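Local structure of beta-glucuronidase (Dictyoglomus thermophilum, 6XXW) at residues Y470-D475 with N567-F572; S504-D509 with K532-V537. The protein probably hydrolyses beta-glucuronides, releasing glucuronic acid, as a retaining glycoside hydrolase of family 2. One frame throughout, in Å; residues are numbered along the deposited sequence. Where two conformers were deposited one is given.

Contact 1 of 2, residues Y470-D475 with N567-F572; sequences YSWYTD and NKKGVF
Lys-569 runs out to the paired rings of Trp-472 and Tyr-473, touching the first with its CE and the second with its ammonium. Both segments are loops of the TIM barrel domain, and the Asn-Lys-Lys of 567-569 fits the Asn-X-Lys motif that recognises the glucuronate carboxylate in relatives of this enzyme; the same role is probable here. Over one indole face, CE sits 4.0 Å from the centroid of the five-membered ring and 27° off its normal, a CH-pi contact. The chain is extended until its last torsion, where a bend (chi4 51°) turns NZ aside to give a hydrogen bond to Tyr-473 OH, with 3.1 Å between NZ and OH. That hydroxyl also bonds Arg-563. A water joins the groups once more, accepting from Trp-472 NE1 at 2.9 Å, in the plane of the indole, and from Lys-569 NZ at 3.2 Å. With the salt bridge to Asp-509, the ammonium is gripped by three partners. Shortening Lys-569 to an alanine is likely to leave Asp-509 without this counter-charge, take the CE contact from the indole and one bond from the Tyr-473 hydroxyl. One step further out, the two aromatic neighbours brace each other: Trp-472 brings the edge of its indole over the tyrosine ring, CD1 lying 3.6 Å above the centre of the Tyr-473 face. Ile-561 of the second subunit packs on both. At the base of the lysine, Asn-567 closes an Asx turn that ties down the backbone from which the side chain leaves: its OD1 accepts from Lys-569 N at 2.9 Å, in the carbonyl plane, while ND2 bonds Asp-175 OD2.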
ATOM      1  N   TYR A 470       2.070   6.558  26.103  1.00 18.15           N
ATOM      2  CA  TYR A 470       1.713   5.310  26.756  1.00 18.74           C
ATOM      3  C   TYR A 470       1.072   4.368  25.742  1.00 18.59           C
ATOM      4  O   TYR A 470       0.228   4.777  24.945  1.00 18.11           O
ATOM      5  CB  TYR A 470       0.753   5.579  27.910  1.00 16.96           C
ATOM      6  CG  TYR A 470       1.311   6.490  29.009  1.00 17.53           C
ATOM      7  CD1 TYR A 470       2.439   6.136  29.729  1.00 21.07           C
ATOM      8  CD2 TYR A 470       0.686   7.697  29.319  1.00 19.09           C
ATOM      9  CE1 TYR A 470       2.937   6.953  30.735  1.00 22.76           C
ATOM     10  CE2 TYR A 470       1.170   8.512  30.318  1.00 18.90           C
ATOM     11  CZ  TYR A 470       2.292   8.134  31.025  1.00 19.61           C
ATOM     12  OH  TYR A 470       2.783   8.944  32.016  1.00 24.15           O
ATOM     13  N   SER A 471       1.470   3.096  25.795  1.00 16.77           N
ATOM     14  CA  SER A 471       1.064   1.993  24.911  1.00 14.93           C
ATOM     15  C   SER A 471       1.782   2.032  23.561  1.00 18.30           C
ATOM     16  O   SER A 471       1.610   1.083  22.765  1.00 20.71           O
ATOM     17  CB  SER A 471      -0.455   1.930  24.676  1.00 18.28           C
ATOM     18  OG  SER A 471      -0.838   2.714  23.557  1.00 19.69           O
ATOM     19  N   TRP A 472       2.601   3.053  23.277  1.00 17.38           N
ATOM     20  CA  TRP A 472       3.435   3.071  22.076  1.00 18.96           C
ATOM     21  C   TRP A 472       4.900   2.834  22.430  1.00 19.45           C
ATOM     22  O   TRP A 472       5.449   1.775  22.108  1.00 19.01           O
ATOM     23  CB  TRP A 472       3.271   4.375  21.270  1.00 17.67           C
ATOM     24  CG  TRP A 472       4.037   4.244  19.977  1.00 16.21           C
ATOM     25  CD1 TRP A 472       5.296   4.718  19.710  1.00 20.29           C
ATOM     26  CD2 TRP A 472       3.631   3.508  18.820  1.00 15.04           C
ATOM     27  NE1 TRP A 472       5.686   4.343  18.444  1.00 17.24           N
ATOM     28  CE2 TRP A 472       4.687   3.590  17.879  1.00 18.75           C
ATOM     29  CE3 TRP A 472       2.473   2.789  18.480  1.00 18.02           C
ATOM     30  CZ2 TRP A 472       4.617   2.989  16.618  1.00 17.25           C
ATOM     31  CZ3 TRP A 472       2.396   2.189  17.213  1.00 16.42           C
ATOM     32  CH2 TRP A 472       3.466   2.307  16.291  1.00 13.43           C
ATOM     33  N   TYR A 473       5.573   3.798  23.066  1.00 18.65           N
ATOM     34  CA  TYR A 473       6.982   3.590  23.400  1.00 18.58           C
ATOM     35  C   TYR A 473       7.156   2.756  24.663  1.00 21.66           C
ATOM     36  O   TYR A 473       8.205   2.123  24.841  1.00 22.39           O
ATOM     37  CB  TYR A 473       7.708   4.931  23.577  1.00 19.20           C
ATOM     38  CG  TYR A 473       7.977   5.645  22.270  1.00 23.17           C
ATOM     39  CD1 TYR A 473       8.714   5.034  21.257  1.00 19.26           C
ATOM     40  CD2 TYR A 473       7.491   6.929  22.045  1.00 23.66           C
ATOM     41  CE1 TYR A 473       8.950   5.687  20.043  1.00 18.14           C
ATOM     42  CE2 TYR A 473       7.728   7.586  20.850  1.00 18.93           C
ATOM     43  CZ  TYR A 473       8.455   6.962  19.855  1.00 22.58           C
ATOM     44  OH  TYR A 473       8.691   7.623  18.670  1.00 22.75           O
ATOM     45  N   THR A 474       6.160   2.763  25.548  1.00 22.77           N
ATOM     46  CA  THR A 474       6.124   1.902  26.725  1.00 20.16           C
ATOM     47  C   THR A 474       4.893   1.010  26.642  1.00 22.21           C
ATOM     48  O   THR A 474       3.878   1.395  26.053  1.00 22.12           O
ATOM     49  CB  THR A 474       6.104   2.735  28.022  1.00 24.23           C
ATOM     50  OG1 THR A 474       5.050   3.706  27.962  1.00 23.93           O
ATOM     51  CG2 THR A 474       7.432   3.459  28.207  1.00 27.97           C
ATOM     52  N   ASP A 475       4.988  -0.196  27.210  1.00 20.30           N
ATOM     53  CA  ASP A 475       3.900  -1.181  27.145  1.00 21.24           C
ATOM     54  C   ASP A 475       3.346  -1.287  25.726  1.00 19.94           C
ATOM     55  O   ASP A 475       2.135  -1.245  25.492  1.00 19.55           O
ATOM     56  CB  ASP A 475       2.796  -0.843  28.141  1.00 23.95           C
ATOM     57  CG  ASP A 475       3.330  -0.685  29.556  1.00 26.87           C
ATOM     58  OD1 ASP A 475       3.749  -1.697  30.151  1.00 23.90           O
ATOM     59  OD2 ASP A 475       3.351   0.447  30.065  1.00 25.29           O
ATOM     60  N   ASN A 567       9.053   9.284  10.011  1.00 18.63           N
ATOM     61  CA  ASN A 567       8.109   9.195  11.116  1.00 17.19           C
ATOM     62  C   ASN A 567       6.701   9.072  10.537  1.00 19.33           C
ATOM     63  O   ASN A 567       6.262   9.926   9.762  1.00 18.78           O
ATOM     64  CB  ASN A 567       8.238  10.429  12.009  1.00 21.86           C
ATOM     65  CG  ASN A 567       7.449  10.320  13.303  1.00 21.44           C
ATOM     66  OD1 ASN A 567       6.237  10.080  13.294  1.00 23.52           O
ATOM     67  ND2 ASN A 567       8.127  10.540  14.427  1.00 20.43           N
ATOM     68  N   LYS A 568       5.989   8.019  10.924  1.00 15.78           N
ATOM     69  CA  LYS A 568       4.697   7.713  10.337  1.00 14.78           C
ATOM     70  C   LYS A 568       3.542   8.038  11.272  1.00 16.88           C
ATOM     71  O   LYS A 568       2.446   7.509  11.092  1.00 14.55           O
ATOM     72  CB  LYS A 568       4.651   6.242   9.915  1.00 20.43           C
ATOM     73  CG  LYS A 568       5.440   5.953   8.637  1.00 20.12           C
ATOM     74  CD  LYS A 568       4.686   6.503   7.420  1.00 22.42           C
ATOM     75  CE  LYS A 568       5.287   6.038   6.087  1.00 20.57           C
ATOM     76  NZ  LYS A 568       6.665   6.607   5.847  1.00 22.42           N
ATOM     77  N   LYS A 569       3.753   8.922  12.249  1.00 14.14           N
ATOM     78  CA  LYS A 569       2.692   9.314  13.163  1.00 12.01           C
ATOM     79  C   LYS A 569       1.777  10.400  12.594  1.00 15.84           C
ATOM     80  O   LYS A 569       0.911  10.897  13.320  1.00 16.82           O
ATOM     81  CB  LYS A 569       3.304   9.791  14.481  1.00 14.85           C
ATOM     82  CG  LYS A 569       4.057   8.689  15.222  1.00 18.34           C
ATOM     83  CD  LYS A 569       4.103   8.937  16.719  1.00 19.29           C
ATOM     84  CE  LYS A 569       4.861   7.817  17.433  1.00 18.88           C
ATOM     85  NZ  LYS A 569       6.202   7.570  16.803  1.00 20.68           N
ATOM     86  N   GLY A 570       1.935  10.774  11.328  1.00 18.27           N
ATOM     87  CA  GLY A 570       1.050  11.776  10.760  1.00 15.03           C
ATOM     88  C   GLY A 570      -0.411  11.346  10.823  1.00 18.20           C
ATOM     89  O   GLY A 570      -0.745  10.167  10.678  1.00 17.48           O
ATOM     90  N   VAL A 571      -1.289  12.317  11.084  1.00 17.65           N
ATOM     91  CA  VAL A 571      -2.727  12.131  10.896  0.78 17.75           C
ATOM     92  C   VAL A 571      -3.068  12.206   9.405  1.00 15.78           C
ATOM     93  O   VAL A 571      -4.051  11.607   8.950  1.00 15.70           O
ATOM     94  CB  VAL A 571      -3.478  13.184  11.734  0.78 17.70           C
ATOM     95  CG1 VAL A 571      -4.894  13.400  11.244  0.78 17.37           C
ATOM     96  CG2 VAL A 571      -3.452  12.820  13.220  0.78 16.24           C
ATOM     97  N   PHE A 572      -2.270  12.946   8.641  1.00 13.52           N
ATOM     98  CA  PHE A 572      -2.316  12.981   7.187  1.00 17.94           C
ATOM     99  C   PHE A 572      -1.069  12.301   6.634  1.00 13.97           C
ATOM    100  O   PHE A 572      -0.016  12.284   7.277  1.00 15.31           O
ATOM    101  CB  PHE A 572      -2.384  14.424   6.649  1.00 15.72           C
ATOM    102  CG  PHE A 572      -3.624  15.162   7.063  1.00 15.96           C
ATOM    103  CD1 PHE A 572      -3.615  15.969   8.187  1.00 17.26           C
ATOM    104  CD2 PHE A 572      -4.798  15.034   6.344  1.00 17.09           C
ATOM    105  CE1 PHE A 572      -4.750  16.649   8.591  1.00 18.42           C
ATOM    106  CE2 PHE A 572      -5.951  15.711   6.749  1.00 16.86           C
ATOM    107  CZ  PHE A 572      -5.920  16.528   7.873  1.00 16.88           C
TER
HETATM  108  O   HOH W   1       7.907   4.889  16.653  1.00 21.72           O

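Contact 2 of 2, residues S504-D509 with K532-V537; sequences SEFGAD and KRFVGV
Phe-506 and Phe-534 meet as an aromatic pair whose planes are almost parallel, 11° apart, but so far displaced that the rings hardly overlap. Their centroids stand 5.2 Å apart, and the two side chains run antiparallel, each passing the other. Each ring therefore lies beside the root of the other: Phe-506 CD2 comes within 3.5 Å of Phe-534 CB, and Phe-506 CB within 3.6 Å of Phe-534 CD2. The first torsion of Phe-506 (chi1 61°) wedges CG between its own backbone N and carbonyl carbon, and from there the ring reaches the helix.

This is the strand-to-helix half of a beta-alpha-beta unit of the TIM barrel, in which strand 501-505 is followed by helix 524-538 on the outside and then by strand 544-550. Phe-506 comes directly after the first strand, and its backbone is still hydrogen-bonded to Trp-550. Glu-505, just before it, is in the place of the nucleophile of family 2 relatives and is probably that here.

Aliphatic packing covers the far end of the Phe-506 ring. The side chains of Val-535, the next residue along the helix, and Phe-506 cross at about a right angle, with Val-535 CG1 3.7 Å from Phe-506 CZ. Ile-549 of the adjoining strand also lies against Phe-506, while Ile-482 and Leu-486 of helix 482-497 pack on Phe-534, and Phe-584 of helix 580-591 on Val-535.

Within the helix, Gly-536 N bonds Lys-532 O at 3.2 Å. After Phe-506 the chain passes through Gly-507 in a fully extended conformation (phi 162°), where a CB would collide with the carbonyl O of Phe-506.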
ATOM      1  N   SER A 504       0.752  18.038  24.729  1.00 15.69           N
ATOM      2  CA  SER A 504       1.362  18.630  23.541  1.00 15.89           C
ATOM      3  C   SER A 504       1.794  17.614  22.489  1.00 16.43           C
ATOM      4  O   SER A 504       2.062  18.014  21.346  1.00 17.56           O
ATOM      5  CB  SER A 504       2.561  19.497  23.945  1.00 16.64           C
ATOM      6  OG  SER A 504       3.400  18.814  24.860  1.00 20.45           O
ATOM      7  N   GLU A 505       1.870  16.328  22.830  1.00 15.19           N
ATOM      8  CA  GLU A 505       2.126  15.287  21.843  1.00 13.72           C
ATOM      9  C   GLU A 505       1.540  13.980  22.342  1.00 19.40           C
ATOM     10  O   GLU A 505       1.632  13.660  23.529  1.00 19.77           O
ATOM     11  CB  GLU A 505       3.614  15.053  21.584  1.00 16.04           C
ATOM     12  CG  GLU A 505       4.337  16.128  20.813  1.00 16.69           C
ATOM     13  CD  GLU A 505       5.759  15.721  20.454  1.00 21.34           C
ATOM     14  OE1 GLU A 505       6.037  14.494  20.405  1.00 19.76           O
ATOM     15  OE2 GLU A 505       6.596  16.625  20.214  1.00 21.10           O
ATOM     16  N   PHE A 506       0.987  13.217  21.411  1.00 14.35           N
ATOM     17  CA  PHE A 506       0.612  11.827  21.620  1.00 17.60           C
ATOM     18  C   PHE A 506       0.208  11.288  20.261  1.00 16.02           C
ATOM     19  O   PHE A 506      -0.302  12.033  19.421  1.00 17.09           O
ATOM     20  CB  PHE A 506      -0.522  11.657  22.653  1.00 16.00           C
ATOM     21  CG  PHE A 506      -1.829  12.329  22.283  1.00 20.28           C
ATOM     22  CD1 PHE A 506      -1.937  13.712  22.246  1.00 15.73           C
ATOM     23  CD2 PHE A 506      -2.965  11.556  22.016  1.00 18.89           C
ATOM     24  CE1 PHE A 506      -3.128  14.325  21.927  1.00 15.96           C
ATOM     25  CE2 PHE A 506      -4.175  12.149  21.698  1.00 17.80           C
ATOM     26  CZ  PHE A 506      -4.272  13.539  21.648  1.00 20.04           C
ATOM     27  N   GLY A 507       0.471  10.012  20.042  1.00 20.40           N
ATOM     28  CA  GLY A 507       0.169   9.419  18.755  1.00 18.15           C
ATOM     29  C   GLY A 507       0.928   8.127  18.563  1.00 16.71           C
ATOM     30  O   GLY A 507       1.674   7.674  19.435  1.00 19.70           O
ATOM     31  N   ALA A 508       0.712   7.542  17.382  1.00 16.48           N
ATOM     32  CA  ALA A 508       1.226   6.227  17.025  1.00 18.74           C
ATOM     33  C   ALA A 508       1.572   6.227  15.542  1.00 17.19           C
ATOM     34  O   ALA A 508       0.874   6.868  14.752  1.00 19.85           O
ATOM     35  CB  ALA A 508       0.183   5.141  17.332  1.00 14.78           C
ATOM     36  N   ASP A 509       2.651   5.539  15.162  1.00 15.69           N
ATOM     37  CA  ASP A 509       2.947   5.379  13.739  1.00 18.40           C
ATOM     38  C   ASP A 509       1.856   4.542  13.085  1.00 18.56           C
ATOM     39  O   ASP A 509       1.395   3.556  13.662  1.00 18.70           O
ATOM     40  CB  ASP A 509       4.298   4.693  13.522  1.00 16.04           C
ATOM     41  CG  ASP A 509       5.469   5.539  13.967  1.00 17.95           C
ATOM     42  OD1 ASP A 509       5.721   5.601  15.195  1.00 22.23           O
ATOM     43  OD2 ASP A 509       6.149   6.115  13.087  1.00 21.10           O
ATOM     44  N   LYS A 532      -8.085   8.148  20.582  1.00 16.80           N
ATOM     45  CA  LYS A 532      -9.422   8.223  21.168  1.00 20.92           C
ATOM     46  C   LYS A 532      -9.387   8.024  22.679  1.00 20.56           C
ATOM     47  O   LYS A 532     -10.088   8.720  23.424  1.00 21.70           O
ATOM     48  CB  LYS A 532     -10.328   7.178  20.511  1.00 21.78           C
ATOM     49  CG  LYS A 532     -11.712   7.067  21.108  1.00 28.22           C
ATOM     50  CD  LYS A 532     -12.578   6.106  20.293  1.00 32.36           C
ATOM     51  CE  LYS A 532     -12.285   4.648  20.636  1.00 39.08           C
ATOM     52  NZ  LYS A 532     -13.308   3.708  20.059  1.00 47.97           N
ATOM     53  N   ARG A 533      -8.580   7.077  23.154  1.00 20.03           N
ATOM     54  CA  ARG A 533      -8.534   6.799  24.586  0.53 21.18           C
ATOM     55  C   ARG A 533      -7.814   7.909  25.341  1.00 18.81           C
ATOM     56  O   ARG A 533      -8.191   8.246  26.469  1.00 21.51           O
ATOM     57  CB  ARG A 533      -7.861   5.450  24.828  0.53 18.60           C
ATOM     58  CG  ARG A 533      -8.674   4.276  24.298  0.53 22.65           C
ATOM     59  CD  ARG A 533      -7.992   2.965  24.611  0.53 24.01           C
ATOM     60  NE  ARG A 533      -8.173   2.583  26.007  0.53 27.32           N
ATOM     61  CZ  ARG A 533      -8.303   1.328  26.427  0.53 27.19           C
ATOM     62  NH1 ARG A 533      -8.271   0.332  25.550  0.53 29.92           N
ATOM     63  NH2 ARG A 533      -8.458   1.068  27.719  0.53 29.46           N
ATOM     64  N   PHE A 534      -6.771   8.480  24.740  1.00 18.95           N
ATOM     65  CA  PHE A 534      -6.093   9.616  25.362  1.00 17.95           C
ATOM     66  C   PHE A 534      -7.066  10.779  25.583  1.00 21.33           C
ATOM     67  O   PHE A 534      -7.153  11.329  26.686  1.00 20.59           O
ATOM     68  CB  PHE A 534      -4.918  10.069  24.492  1.00 17.42           C
ATOM     69  CG  PHE A 534      -3.603   9.403  24.805  1.00 20.39           C
ATOM     70  CD1 PHE A 534      -3.423   8.040  24.614  1.00 20.23           C
ATOM     71  CD2 PHE A 534      -2.526  10.157  25.262  1.00 20.75           C
ATOM     72  CE1 PHE A 534      -2.192   7.442  24.880  1.00 17.33           C
ATOM     73  CE2 PHE A 534      -1.301   9.563  25.542  1.00 17.26           C
ATOM     74  CZ  PHE A 534      -1.129   8.206  25.345  1.00 15.98           C
ATOM     75  N   VAL A 535      -7.823  11.164  24.548  1.00 17.72           N
ATOM     76  CA  VAL A 535      -8.659  12.357  24.706  1.00 19.72           C
ATOM     77  C   VAL A 535      -9.867  12.107  25.606  1.00 21.85           C
ATOM     78  O   VAL A 535     -10.373  13.055  26.227  1.00 20.33           O
ATOM     79  CB  VAL A 535      -9.086  12.939  23.348  1.00 17.60           C
ATOM     80  CG1 VAL A 535      -7.842  13.321  22.538  1.00 16.91           C
ATOM     81  CG2 VAL A 535     -10.014  11.974  22.577  1.00 21.73           C
ATOM     82  N   GLY A 536     -10.319  10.854  25.732  1.00 21.88           N
ATOM     83  CA  GLY A 536     -11.333  10.548  26.728  1.00 22.82           C
ATOM     84  C   GLY A 536     -10.866  10.847  28.139  1.00 21.58           C
ATOM     85  O   GLY A 536     -11.660  11.265  28.987  1.00 26.44           O
ATOM     86  N   VAL A 537      -9.574  10.640  28.409  1.00 21.52           N
ATOM     87  CA  VAL A 537      -9.009  11.011  29.702  1.00 20.97           C
ATOM     88  C   VAL A 537      -9.005  12.529  29.866  1.00 23.03           C
ATOM     89  O   VAL A 537      -9.426  13.058  30.901  1.00 21.27           O
ATOM     90  CB  VAL A 537      -7.592  10.431  29.852  1.00 20.33           C
ATOM     91  CG1 VAL A 537      -6.912  11.019  31.077  1.00 20.47           C
ATOM     92  CG2 VAL A 537      -7.630   8.920  29.934  1.00 20.76           C
TER

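Overall arrangement
Contact 2 is nested within the chain loop closed by contact 1, and their centres are about 9 Å apart. They meet through the end of 504-509: Asp-509 OD1 forms a salt bridge with Lys-569 NZ at 2.6 Å, and its OD2 probably accepts from Lys-568 N at 2.9 Å. Beside this, Trp-472 CE3 packs on Ala-508 CB at 3.5 Å. The loops of contact 1 follow strands 463-467 and 544-550, the barrel neighbours of strand 501-505 on either side. A bound Tris molecule, probably from the crystallisation liquor, may mark the active-site pocket: it lies about 3 Å from the side chain of Tyr-473 and hydrogen-bonds Glu-505 OE2, the probable nucleophile.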